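Local coordinates for hypothetical protein (Thermococcus kodakarensis, PDB 2PBZ) that binds ATP and probably acts as a PurP-type ligase that forms a carbon–nitrogen bond in the biosynthesis of the purine nucleotide IMP, at residues S178-R183 / L298-E303; L232-T237 / P244-P249; E120-K123 / L127-V130. All coordinates share one frame; numbering follows the deposited sequence.

Contact 1. Residues S178-R183 / L298-E303; sequences SPILER and LRLAEE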
ATOM      1  N   SER A 178       8.496  17.536  17.454  1.00 43.18           N
ATOM      2  CA  SER A 178       7.695  17.774  18.636  1.00 44.40           C
ATOM      3  C   SER A 178       8.423  18.539  19.710  1.00 46.45           C
ATOM      4  O   SER A 178       9.515  18.150  20.119  1.00 48.06           O
ATOM      5  CB  SER A 178       7.213  16.455  19.217  1.00 43.07           C
ATOM      6  OG  SER A 178       8.267  15.791  19.860  1.00 44.56           O
ATOM      7  N   PRO A 179       7.845  19.663  20.164  1.00 47.23           N
ATOM      8  CA  PRO A 179       8.493  20.452  21.218  1.00 46.80           C
ATOM      9  C   PRO A 179       8.382  19.694  22.525  1.00 47.43           C
ATOM     10  O   PRO A 179       9.338  19.581  23.277  1.00 47.96           O
ATOM     11  CB  PRO A 179       7.694  21.744  21.222  1.00 46.30           C
ATOM     12  CG  PRO A 179       7.316  21.895  19.784  1.00 46.30           C
ATOM     13  CD  PRO A 179       6.879  20.490  19.420  1.00 46.33           C
ATOM     14  N   ILE A 180       7.209  19.141  22.783  1.00 49.21           N
ATOM     15  CA  ILE A 180       7.003  18.384  24.015  1.00 50.90           C
ATOM     16  C   ILE A 180       8.042  17.302  24.230  1.00 51.58           C
ATOM     17  O   ILE A 180       8.354  16.970  25.375  1.00 52.61           O
ATOM     18  CB  ILE A 180       5.637  17.708  24.044  1.00 51.61           C
ATOM     19  CG1 ILE A 180       4.548  18.747  23.792  1.00 53.35           C
ATOM     20  CG2 ILE A 180       5.423  17.044  25.384  1.00 52.60           C
ATOM     21  CD1 ILE A 180       4.575  19.897  24.774  1.00 55.87           C
ATOM     22  N   LEU A 181       8.571  16.749  23.135  1.00 51.56           N
ATOM     23  CA  LEU A 181       9.576  15.682  23.220  1.00 50.58           C
ATOM     24  C   LEU A 181      10.930  16.146  22.684  1.00 50.31           C
ATOM     25  O   LEU A 181      11.944  15.469  22.830  1.00 49.53           O
ATOM     26  CB  LEU A 181       9.102  14.444  22.448  1.00 50.76           C
ATOM     27  CG  LEU A 181       7.729  13.878  22.828  1.00 51.39           C
ATOM     28  CD1 LEU A 181       7.391  12.681  21.963  1.00 51.82           C
ATOM     29  CD2 LEU A 181       7.735  13.480  24.287  1.00 50.86           C
ATOM     30  N   GLU A 182      10.933  17.314  22.061  1.00 50.21           N
ATOM     31  CA  GLU A 182      12.146  17.896  21.517  1.00 51.80           C
ATOM     32  C   GLU A 182      12.864  16.938  20.585  1.00 51.87           C
ATOM     33  O   GLU A 182      14.076  16.726  20.708  1.00 52.19           O
ATOM     34  CB  GLU A 182      13.090  18.314  22.650  1.00 53.96           C
ATOM     35  CG  GLU A 182      12.495  19.329  23.618  1.00 57.95           C
ATOM     36  CD  GLU A 182      13.546  19.988  24.516  1.00 59.96           C
ATOM     37  OE1 GLU A 182      14.386  20.773  23.987  1.00 57.99           O
ATOM     38  OE2 GLU A 182      13.536  19.715  25.749  1.00 60.55           O
ATOM     39  N   ARG A 183      12.116  16.347  19.656  1.00 50.37           N
ATOM     40  CA  ARG A 183      12.709  15.431  18.693  1.00 46.64           C
ATOM     41  C   ARG A 183      11.992  15.485  17.362  1.00 45.79           C
ATOM     42  O   ARG A 183      10.831  15.862  17.286  1.00 47.45           O
ATOM     43  CB  ARG A 183      12.697  13.994  19.217  1.00 44.10           C
ATOM     44  CG  ARG A 183      11.335  13.344  19.233  1.00 43.25           C
ATOM     45  CD  ARG A 183      11.382  11.904  19.725  1.00 40.95           C
ATOM     46  NE  ARG A 183      10.036  11.363  19.886  1.00 39.69           N
ATOM     47  CZ  ARG A 183       9.745  10.200  20.462  1.00 38.08           C
ATOM     48  NH1 ARG A 183      10.710   9.431  20.947  1.00 34.95           N
ATOM     49  NH2 ARG A 183       8.482   9.809  20.551  1.00 35.47           N
ATOM     50  N   LEU A 298      -0.934  17.207  21.556  1.00 49.97           N
ATOM     51  CA  LEU A 298      -1.836  18.074  22.275  1.00 50.92           C
ATOM     52  C   LEU A 298      -2.066  17.524  23.678  1.00 51.18           C
ATOM     53  O   LEU A 298      -1.894  18.231  24.669  1.00 51.43           O
ATOM     54  CB  LEU A 298      -3.148  18.156  21.512  1.00 50.45           C
ATOM     55  CG  LEU A 298      -3.967  19.438  21.594  1.00 51.87           C
ATOM     56  CD1 LEU A 298      -3.077  20.649  21.330  1.00 50.68           C
ATOM     57  CD2 LEU A 298      -5.102  19.364  20.582  1.00 51.52           C
ATOM     58  N   ARG A 299      -2.433  16.253  23.770  1.00 52.38           N
ATOM     59  CA  ARG A 299      -2.695  15.639  25.068  1.00 53.55           C
ATOM     60  C   ARG A 299      -1.471  15.671  25.977  1.00 55.01           C
ATOM     61  O   ARG A 299      -1.592  15.848  27.187  1.00 55.41           O
ATOM     62  CB  ARG A 299      -3.143  14.195  24.894  1.00 53.11           C
ATOM     63  CG  ARG A 299      -3.844  13.634  26.112  1.00 55.22           C
ATOM     64  CD  ARG A 299      -3.863  12.128  26.058  1.00 58.07           C
ATOM     65  NE  ARG A 299      -2.495  11.627  25.986  1.00 61.47           N
ATOM     66  CZ  ARG A 299      -1.974  10.730  26.824  1.00 64.83           C
ATOM     67  NH1 ARG A 299      -2.712  10.222  27.804  1.00 64.69           N
ATOM     68  NH2 ARG A 299      -0.701  10.361  26.692  1.00 66.11           N
ATOM     69  N   LEU A 300      -0.289  15.481  25.398  1.00 55.74           N
ATOM     70  CA  LEU A 300       0.925  15.505  26.190  1.00 56.93           C
ATOM     71  C   LEU A 300       1.136  16.893  26.755  1.00 58.29           C
ATOM     72  O   LEU A 300       1.538  17.046  27.897  1.00 59.61           O
ATOM     73  CB  LEU A 300       2.133  15.117  25.343  1.00 57.13           C
ATOM     74  CG  LEU A 300       2.270  13.639  25.030  1.00 56.54           C
ATOM     75  CD1 LEU A 300       3.543  13.420  24.240  1.00 57.05           C
ATOM     76  CD2 LEU A 300       2.292  12.839  26.331  1.00 57.18           C
ATOM     77  N   ALA A 301       0.870  17.906  25.943  1.00 59.52           N
ATOM     78  CA  ALA A 301       1.021  19.276  26.388  1.00 61.46           C
ATOM     79  C   ALA A 301       0.034  19.580  27.526  1.00 63.55           C
ATOM     80  O   ALA A 301       0.388  20.224  28.510  1.00 64.63           O
ATOM     81  CB  ALA A 301       0.805  20.224  25.217  1.00 59.94           C
ATOM     82  N   GLU A 302      -1.198  19.103  27.390  1.00 64.85           N
ATOM     83  CA  GLU A 302      -2.225  19.312  28.403  1.00 66.32           C
ATOM     84  C   GLU A 302      -1.767  18.806  29.759  1.00 66.60           C
ATOM     85  O   GLU A 302      -1.776  19.541  30.757  1.00 66.57           O
ATOM     86  CB  GLU A 302      -3.490  18.549  28.033  1.00 68.38           C
ATOM     87  CG  GLU A 302      -4.113  18.985  26.750  1.00 71.57           C
ATOM     88  CD  GLU A 302      -4.784  20.329  26.879  1.00 73.56           C
ATOM     89  OE1 GLU A 302      -4.107  21.291  27.337  1.00 75.25           O
ATOM     90  OE2 GLU A 302      -5.985  20.415  26.525  1.00 72.48           O
ATOM     91  N   GLU A 303      -1.374  17.539  29.780  1.00 66.66           N
ATOM     92  CA  GLU A 303      -0.957  16.895  30.998  1.00 67.69           C
ATOM     93  C   GLU A 303       0.292  17.504  31.610  1.00 68.49           C
ATOM     94  O   GLU A 303       0.676  17.127  32.718  1.00 68.97           O
ATOM     95  CB  GLU A 303      -0.738  15.408  30.727  1.00 68.07           C
ATOM     96  CG  GLU A 303      -1.876  14.772  29.962  1.00 68.45           C
ATOM     97  CD  GLU A 303      -1.563  13.365  29.502  1.00 69.68           C
ATOM     98  OE1 GLU A 303      -0.504  13.167  28.848  1.00 69.87           O
ATOM     99  OE2 GLU A 303      -2.384  12.456  29.784  1.00 70.36           O
TER

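Contact 2. Residues L232-T237 / P244-P249; sequences LAFVRT and PGVIGP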
ATOM      1  N   LEU A 232      16.314  17.469   9.830  1.00 51.15           N
ATOM      2  CA  LEU A 232      16.911  18.148  10.968  1.00 50.68           C
ATOM      3  C   LEU A 232      17.334  19.542  10.564  1.00 50.07           C
ATOM      4  O   LEU A 232      17.067  20.514  11.269  1.00 51.67           O
ATOM      5  CB  LEU A 232      18.133  17.379  11.462  1.00 51.72           C
ATOM      6  CG  LEU A 232      17.870  16.369  12.575  1.00 53.03           C
ATOM      7  CD1 LEU A 232      19.191  15.742  12.996  1.00 55.65           C
ATOM      8  CD2 LEU A 232      17.233  17.072  13.770  1.00 52.98           C
ATOM      9  N   ALA A 233      17.990  19.631   9.415  1.00 48.66           N
ATOM     10  CA  ALA A 233      18.466  20.906   8.917  1.00 47.98           C
ATOM     11  C   ALA A 233      17.303  21.838   8.659  1.00 47.63           C
ATOM     12  O   ALA A 233      17.381  23.031   8.930  1.00 47.69           O
ATOM     13  CB  ALA A 233      19.261  20.702   7.645  1.00 47.29           C
ATOM     14  N   PHE A 234      16.211  21.292   8.136  1.00 47.38           N
ATOM     15  CA  PHE A 234      15.041  22.109   7.837  1.00 46.16           C
ATOM     16  C   PHE A 234      14.495  22.747   9.115  1.00 46.44           C
ATOM     17  O   PHE A 234      14.138  23.921   9.129  1.00 46.26           O
ATOM     18  CB  PHE A 234      13.955  21.256   7.186  1.00 44.33           C
ATOM     19  CG  PHE A 234      12.804  22.051   6.662  1.00 42.98           C
ATOM     20  CD1 PHE A 234      12.939  22.826   5.509  1.00 42.50           C
ATOM     21  CD2 PHE A 234      11.586  22.064   7.342  1.00 41.26           C
ATOM     22  CE1 PHE A 234      11.870  23.612   5.042  1.00 41.99           C
ATOM     23  CE2 PHE A 234      10.518  22.843   6.886  1.00 41.22           C
ATOM     24  CZ  PHE A 234      10.662  23.619   5.735  1.00 42.12           C
ATOM     25  N   VAL A 235      14.413  21.949  10.174  1.00 46.37           N
ATOM     26  CA  VAL A 235      13.920  22.426  11.441  1.00 47.16           C
ATOM     27  C   VAL A 235      14.790  23.562  11.954  1.00 47.97           C
ATOM     28  O   VAL A 235      14.273  24.595  12.380  1.00 49.54           O
ATOM     29  CB  VAL A 235      13.894  21.298  12.475  1.00 47.06           C
ATOM     30  CG1 VAL A 235      13.497  21.843  13.835  1.00 47.29           C
ATOM     31  CG2 VAL A 235      12.919  20.236  12.027  1.00 46.70           C
ATOM     32  N   ARG A 236      16.107  23.379  11.893  1.00 49.00           N
ATOM     33  CA  ARG A 236      17.046  24.395  12.364  1.00 49.03           C
ATOM     34  C   ARG A 236      16.832  25.732  11.695  1.00 48.09           C
ATOM     35  O   ARG A 236      16.606  26.724  12.371  1.00 48.19           O
ATOM     36  CB  ARG A 236      18.499  23.958  12.137  1.00 51.47           C
ATOM     37  CG  ARG A 236      18.824  22.531  12.564  1.00 53.12           C
ATOM     38  CD  ARG A 236      18.479  22.258  14.026  1.00 54.15           C
ATOM     39  NE  ARG A 236      19.533  22.669  14.951  1.00 55.87           N
ATOM     40  CZ  ARG A 236      19.407  22.663  16.275  1.00 56.86           C
ATOM     41  NH1 ARG A 236      18.272  22.266  16.827  1.00 57.59           N
ATOM     42  NH2 ARG A 236      20.408  23.055  17.051  1.00 57.07           N
ATOM     43  N   THR A 237      16.884  25.770  10.370  1.00 48.83           N
ATOM     44  CA  THR A 237      16.715  27.041   9.680  1.00 50.94           C
ATOM     45  C   THR A 237      15.329  27.650   9.810  1.00 52.23           C
ATOM     46  O   THR A 237      15.177  28.871   9.735  1.00 53.58           O
ATOM     47  CB  THR A 237      17.060  26.954   8.167  1.00 51.77           C
ATOM     48  OG1 THR A 237      15.864  27.130   7.398  1.00 51.51           O
ATOM     49  CG2 THR A 237      17.719  25.632   7.823  1.00 49.07           C
ATOM     50  N   PRO A 244       9.425  30.700  15.973  1.00 58.02           N
ATOM     51  CA  PRO A 244       9.459  29.367  16.593  1.00 55.85           C
ATOM     52  C   PRO A 244       9.787  28.243  15.590  1.00 55.31           C
ATOM     53  O   PRO A 244      10.424  27.254  15.947  1.00 53.32           O
ATOM     54  CB  PRO A 244       8.089  29.261  17.227  1.00 55.21           C
ATOM     55  CG  PRO A 244       7.223  30.009  16.251  1.00 56.51           C
ATOM     56  CD  PRO A 244       8.049  31.214  15.864  1.00 55.76           C
ATOM     57  N   GLY A 245       9.343  28.406  14.345  1.00 54.55           N
ATOM     58  CA  GLY A 245       9.626  27.455  13.269  1.00 54.78           C
ATOM     59  C   GLY A 245       9.342  25.951  13.293  1.00 53.92           C
ATOM     60  O   GLY A 245      10.127  25.155  13.823  1.00 54.37           O
ATOM     61  N   VAL A 246       8.237  25.562  12.667  1.00 52.06           N
ATOM     62  CA  VAL A 246       7.831  24.157  12.559  1.00 51.53           C
ATOM     63  C   VAL A 246       7.540  23.490  13.881  1.00 51.05           C
ATOM     64  O   VAL A 246       8.466  23.025  14.564  1.00 51.81           O
ATOM     65  CB  VAL A 246       8.911  23.308  11.849  1.00 51.91           C
ATOM     66  CG1 VAL A 246       8.450  21.865  11.732  1.00 52.22           C
ATOM     67  CG2 VAL A 246       9.197  23.875  10.485  1.00 52.38           C
ATOM     68  N   ILE A 247       6.261  23.415  14.235  1.00 49.88           N
ATOM     69  CA  ILE A 247       5.894  22.793  15.489  1.00 50.12           C
ATOM     70  C   ILE A 247       5.277  21.416  15.350  1.00 50.53           C
ATOM     71  O   ILE A 247       5.538  20.541  16.162  1.00 51.89           O
ATOM     72  CB  ILE A 247       4.966  23.703  16.307  1.00 49.86           C
ATOM     73  CG1 ILE A 247       5.783  24.854  16.895  1.00 48.77           C
ATOM     74  CG2 ILE A 247       4.294  22.917  17.417  1.00 48.97           C
ATOM     75  CD1 ILE A 247       4.968  25.805  17.727  1.00 49.79           C
ATOM     76  N   GLY A 248       4.468  21.188  14.331  1.00 49.26           N
ATOM     77  CA  GLY A 248       3.901  19.856  14.232  1.00 48.93           C
ATOM     78  C   GLY A 248       4.353  19.092  13.008  1.00 47.41           C
ATOM     79  O   GLY A 248       5.522  18.745  12.874  1.00 46.69           O
ATOM     80  N   PRO A 249       3.416  18.797  12.096  1.00 47.01           N
ATOM     81  CA  PRO A 249       3.753  18.066  10.874  1.00 46.14           C
ATOM     82  C   PRO A 249       4.276  18.962   9.749  1.00 44.36           C
ATOM     83  O   PRO A 249       3.954  20.144   9.671  1.00 44.77           O
ATOM     84  CB  PRO A 249       2.423  17.397  10.506  1.00 44.87           C
ATOM     85  CG  PRO A 249       1.429  18.409  10.916  1.00 45.69           C
ATOM     86  CD  PRO A 249       1.953  18.859  12.278  1.00 46.48           C
TER

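Contact 3. Residues E120-K123 / L127-V130; sequences EDAK and LYFV. With ATP (adenosine-5'-triphosphate), chain D.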
ATOM      1  N   GLU A 120      16.289  28.304 -22.193  1.00 77.93           N
ATOM      2  CA  GLU A 120      17.645  28.016 -22.639  1.00 79.97           C
ATOM      3  C   GLU A 120      17.697  26.498 -22.693  1.00 81.58           C
ATOM      4  O   GLU A 120      18.650  25.873 -22.224  1.00 81.07           O
ATOM      5  CB  GLU A 120      18.683  28.509 -21.631  1.00 79.96           C
ATOM      6  CG  GLU A 120      18.659  29.998 -21.372  1.00 80.67           C
ATOM      7  CD  GLU A 120      19.707  30.402 -20.363  1.00 81.17           C
ATOM      8  OE1 GLU A 120      20.907  30.247 -20.651  1.00 80.87           O
ATOM      9  OE2 GLU A 120      19.327  30.867 -19.273  1.00 82.43           O
ATOM     10  N   ASP A 121      16.636  25.936 -23.271  1.00 83.91           N
ATOM     11  CA  ASP A 121      16.411  24.500 -23.446  1.00 87.25           C
ATOM     12  C   ASP A 121      17.511  23.659 -24.124  1.00 88.88           C
ATOM     13  O   ASP A 121      18.723  23.867 -23.954  1.00 90.20           O
ATOM     14  CB  ASP A 121      15.146  24.314 -24.274  1.00 88.42           C
ATOM     15  CG  ASP A 121      15.318  24.852 -25.685  1.00 89.99           C
ATOM     16  OD1 ASP A 121      14.399  24.687 -26.532  1.00 90.30           O
ATOM     17  OD2 ASP A 121      16.406  25.450 -25.929  1.00 90.95           O
ATOM     18  N   ALA A 122      17.033  22.695 -24.908  1.00 89.55           N
ATOM     19  CA  ALA A 122      17.873  21.793 -25.666  1.00 90.82           C
ATOM     20  C   ALA A 122      16.937  21.128 -26.691  1.00 91.79           C
ATOM     21  O   ALA A 122      17.089  19.940 -27.053  1.00 91.57           O
ATOM     22  CB  ALA A 122      18.500  20.760 -24.740  1.00 90.92           C
ATOM     23  N   LYS A 123      15.964  21.928 -27.128  1.00 92.51           N
ATOM     24  CA  LYS A 123      14.958  21.552 -28.119  1.00 93.62           C
ATOM     25  C   LYS A 123      15.498  20.598 -29.192  1.00 93.84           C
ATOM     26  O   LYS A 123      16.485  20.911 -29.869  1.00 94.88           O
ATOM     27  CB  LYS A 123      14.457  22.827 -28.801  1.00 94.00           C
ATOM     28  CG  LYS A 123      15.594  23.696 -29.334  1.00 95.50           C
ATOM     29  CD  LYS A 123      15.115  25.100 -29.740  1.00 96.56           C
ATOM     30  CE  LYS A 123      16.293  26.048 -30.060  1.00 96.56           C
ATOM     31  NZ  LYS A 123      17.084  25.626 -31.263  1.00 97.58           N
ATOM     32  N   LEU A 127      12.346  17.711 -22.641  1.00 76.95           N
ATOM     33  CA  LEU A 127      11.109  18.196 -22.049  1.00 73.80           C
ATOM     34  C   LEU A 127      11.365  18.816 -20.688  1.00 70.78           C
ATOM     35  O   LEU A 127      12.388  18.553 -20.047  1.00 69.80           O
ATOM     36  CB  LEU A 127      10.092  17.060 -21.926  1.00 74.75           C
ATOM     37  CG  LEU A 127      10.646  15.634 -21.889  1.00 75.49           C
ATOM     38  CD1 LEU A 127      11.664  15.474 -20.753  1.00 74.86           C
ATOM     39  CD2 LEU A 127       9.482  14.664 -21.735  1.00 76.00           C
ATOM     40  N   TYR A 128      10.433  19.656 -20.258  1.00 67.95           N
ATOM     41  CA  TYR A 128      10.556  20.324 -18.971  1.00 65.04           C
ATOM     42  C   TYR A 128       9.221  20.332 -18.232  1.00 64.09           C
ATOM     43  O   TYR A 128       8.165  20.139 -18.833  1.00 64.08           O
ATOM     44  CB  TYR A 128      11.048  21.759 -19.173  1.00 62.14           C
ATOM     45  CG  TYR A 128      12.413  21.846 -19.803  1.00 59.62           C
ATOM     46  CD1 TYR A 128      12.575  21.872 -21.185  1.00 57.71           C
ATOM     47  CD2 TYR A 128      13.552  21.916 -19.010  1.00 58.05           C
ATOM     48  CE1 TYR A 128      13.857  21.976 -21.755  1.00 54.80           C
ATOM     49  CE2 TYR A 128      14.824  22.015 -19.574  1.00 55.34           C
ATOM     50  CZ  TYR A 128      14.967  22.048 -20.933  1.00 54.58           C
ATOM     51  OH  TYR A 128      16.221  22.184 -21.465  1.00 56.37           O
ATOM     52  N   PHE A 129       9.283  20.552 -16.924  1.00 62.74           N
ATOM     53  CA  PHE A 129       8.091  20.601 -16.096  1.00 61.62           C
ATOM     54  C   PHE A 129       7.796  22.071 -15.801  1.00 61.54           C
ATOM     55  O   PHE A 129       8.708  22.837 -15.517  1.00 61.22           O
ATOM     56  CB  PHE A 129       8.334  19.844 -14.782  1.00 60.75           C
ATOM     57  CG  PHE A 129       7.080  19.598 -13.974  1.00 59.58           C
ATOM     58  CD1 PHE A 129       6.133  18.652 -14.389  1.00 58.22           C
ATOM     59  CD2 PHE A 129       6.834  20.328 -12.806  1.00 59.07           C
ATOM     60  CE1 PHE A 129       4.960  18.437 -13.656  1.00 57.50           C
ATOM     61  CE2 PHE A 129       5.662  20.127 -12.058  1.00 58.43           C
ATOM     62  CZ  PHE A 129       4.722  19.178 -12.487  1.00 58.84           C
ATOM     63  N   VAL A 130       6.528  22.458 -15.893  1.00 62.25           N
ATOM     64  CA  VAL A 130       6.105  23.829 -15.600  1.00 63.80           C
ATOM     65  C   VAL A 130       5.278  23.778 -14.310  1.00 65.45           C
ATOM     66  O   VAL A 130       4.210  23.163 -14.286  1.00 65.73           O
ATOM     67  CB  VAL A 130       5.220  24.394 -16.730  1.00 62.78           C
ATOM     68  CG1 VAL A 130       4.848  25.833 -16.425  1.00 61.83           C
ATOM     69  CG2 VAL A 130       5.936  24.288 -18.059  1.00 61.04           C
TER
HETATM   70  PG  ATP D 400       0.225  22.252  -5.763  1.00 92.29           P
HETATM   71  O1G ATP D 400       1.356  23.252  -5.557  1.00 92.23           O
HETATM   72  O2G ATP D 400      -1.073  23.054  -6.412  1.00 89.97           O
HETATM   73  O3G ATP D 400      -0.208  21.578  -4.332  1.00 90.78           O
HETATM   74  PB  ATP D 400       2.003  20.255  -6.175  1.00 80.79           P
HETATM   75  O1B ATP D 400       3.141  21.186  -5.981  1.00 81.49           O
HETATM   76  O2B ATP D 400       1.602  19.556  -4.765  1.00 80.94           O
HETATM   77  O3B ATP D 400       0.719  21.069  -6.784  1.00 86.40           O
HETATM   78  PA  ATP D 400       3.615  18.106  -6.998  1.00 74.18           P
HETATM   79  O1A ATP D 400       3.459  17.333  -5.745  1.00 74.88           O
HETATM   80  O2A ATP D 400       4.993  18.932  -6.976  1.00 74.00           O
HETATM   81  O3A ATP D 400       2.343  19.130  -7.286  1.00 78.08           O
HETATM   82  O5' ATP D 400       3.536  17.146  -8.289  1.00 71.76           O
HETATM   83  C5' ATP D 400       4.471  16.112  -8.232  1.00 70.05           C
HETATM   84  C4' ATP D 400       4.202  15.305  -9.496  1.00 67.80           C
HETATM   85  O4' ATP D 400       4.398  16.103 -10.710  1.00 65.41           O
HETATM   86  C3' ATP D 400       5.085  14.062  -9.590  1.00 66.49           C
HETATM   87  O3' ATP D 400       4.271  12.917  -9.595  1.00 67.23           O
HETATM   88  C2' ATP D 400       5.877  14.192 -10.871  1.00 66.05           C
HETATM   89  O2' ATP D 400       5.557  13.108 -11.764  1.00 65.55           O
HETATM   90  C1' ATP D 400       5.510  15.565 -11.467  1.00 65.07           C
HETATM   91  N9  ATP D 400       6.711  16.425 -11.368  1.00 64.36           N
HETATM   92  C8  ATP D 400       6.967  17.410 -10.435  1.00 63.82           C
HETATM   93  N7  ATP D 400       8.116  17.957 -10.654  1.00 64.27           N
HETATM   94  C5  ATP D 400       8.690  17.363 -11.734  1.00 65.37           C
HETATM   95  C6  ATP D 400       9.916  17.531 -12.452  1.00 66.01           C
HETATM   96  N6  ATP D 400      10.837  18.496 -12.034  1.00 66.30           N
HETATM   97  N1  ATP D 400      10.163  16.719 -13.539  1.00 66.34           N
HETATM   98  C2  ATP D 400       9.282  15.786 -13.951  1.00 64.76           C
HETATM   99  N3  ATP D 400       8.120  15.611 -13.302  1.00 64.13           N
HETATM  100  C4  ATP D 400       7.790  16.373 -12.217  1.00 64.67           C

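Contact 1. Residues S178-R183 / L298-E303
The turn of a beta-hairpin, between strands 170-178 and 183-194, lays Ile180 and Leu181 against Leu300 and Ala301 near the C-terminal end of helix 290-302. The hairpin is closed by a pair of backbone hydrogen bonds between Ser178 and Arg183, and a G1 beta bulge at Glu182 and Arg183 completes the turn. Ile180 does most of the touching and uses two separate branches. Its CG2, anti to the backbone N, rests on CB of Leu300 at 3.8 Å, while the longer branch brings CD1 to CB of Ala301, also at 3.8 Å. The isoleucine thereby straddles two consecutive residues of the helix. Leu181 adds a smaller share: its CD2 lies 4.2 Å from CD1 of Leu300, the two leucine side chains meeting at about a right angle. Leu181 also packs on Trp284 and on Arg293 of the same helix, and Arg183 pairs with Glu185 while making a cation-pi contact with Trp284. On the helix side, OE2 of Glu303 lies above the guanidinium of Arg299, off toward its rim, so this salt bridge is a pairing of charges without a directed N-H bond. No hydrogen bond or salt bridge joins 178-183 to 298-303, which bury 159 Å² together; between these two segments the contact rests on methyl and methylene groups, without a polar bond to fix its direction.

Contact 2. Residues L232-T237 / P244-P249
Phe234 and Val246 meet where helix 224-241 passes through a short loop into strand 249-255, a helix-loop-strand connection in which the loop folds back along the helix that precedes it. The aromatic ring presents CE2 to CG2 of Val246 at 4.0 Å; the methyl approaches obliquely, and the two side chains cross at about a right angle. The ring arrives there because CG of Phe234 is anti to its backbone N (chi1 -171°), which carries its far end toward the loop although the CB itself does not point that way. Val235, one residue on, is covered by the loop at longer range, its CG2 4.8 Å from CG1 of Val246.

The path of the loop sets Val246 toward the helix. Gly245 and Val246 both have positive phi, 54° and 63°, and this backbone course turns the side chain of Val246 toward the helix. Beyond this first shell, Phe234 also meets the ring of Phe250, the planes inclined by about 15°, and touches Phe92 in a loop, Leu252 of strand 249-255 and Ala105 of helix 99-109. Phe92 also receives Val246, so both partners of the contact pack on the same residue. At the far end of the loop, Gly248 is hydrogen-bonded through its backbone to Tyr177 of strand 170-178, and Pro249 rests on Met290 and Ile294 of helix 290-302. No hydrogen bond joins the helix segment to the loop; where their backbones come close, the carbonyl oxygens of Val235 and Gly245 are 4.4 Å apart.

Contact 3. Residues E120-K123 / L127-V130
Tyr128 and Asp121 carry most of the buried surface where the loop 120-123 folds over the start of strand 128-131, the middle strand of a three-stranded antiparallel sheet that forms part of the ATP site, consistent with the ATP-grasp fold assigned to this family. Tyr128 points its ring at the loop, and its hydroxyl end meets the backbone there: OH is 3.1 Å from CA of Asp121, with no hydrogen bond between the two segments. Beside it, CB of Asp121 lies 3.7 Å from CE1 of Tyr128, approaching the ring obliquely. The carboxylate of Asp121 leads away from the tyrosine. With CG set between the backbone N and the carbonyl carbon (chi1 65°), its OD1 accepts a weak hydrogen bond from Lys123 N at 3.2 Å, the bond of an Asx turn. Ala122 adds a little cover near the hydroxyl.

Within the sheet, Tyr128 also touches Val162 and Arg164 of strand 161-164, so its ring is held between loop and strand. The next residue, Phe129, turns to the other side of the sheet and meets the nucleotide. Its ring lies almost parallel to the adenine of ATP and stacks face to face on the imidazole part of the base. With an alanine here, that face of the adenine would probably lose its aromatic cover, leaving a gap against the base and the adenine freer to tilt. ATP is further held by hydrogen bonds to Ile166 N, Arg164 O and Tyr172 OH, while a backbone bond to Glu163 ties Phe129 itself to strand 161-164. In the stack, CE2 of Phe129 stands 3.4 Å from C8 of ATP.

Along the chain contact 3 comes first and is complete before residues 178-183 open contact 1; both segments of contact 2 follow, and 298-303 then closes contact 1. Contacts 1 and 2 are neighbours, their centres about 15 Å apart, and they touch where Pro179 CD lies 3.5 Å from Ile247 O. Both border the five-stranded antiparallel sheet, in which strands 170-178 and 249-255 are adjacent, and helix 290-302 also packs on Pro249 of contact 2. Contact 3 belongs to the separate three-stranded sheet, its centre about 47 Å from that of contact 1 and 34 Å from that of contact 2. Nucleotide binding there is thus remote from the apolar contacts by which helices 290-302 and 224-241 meet turn and loop.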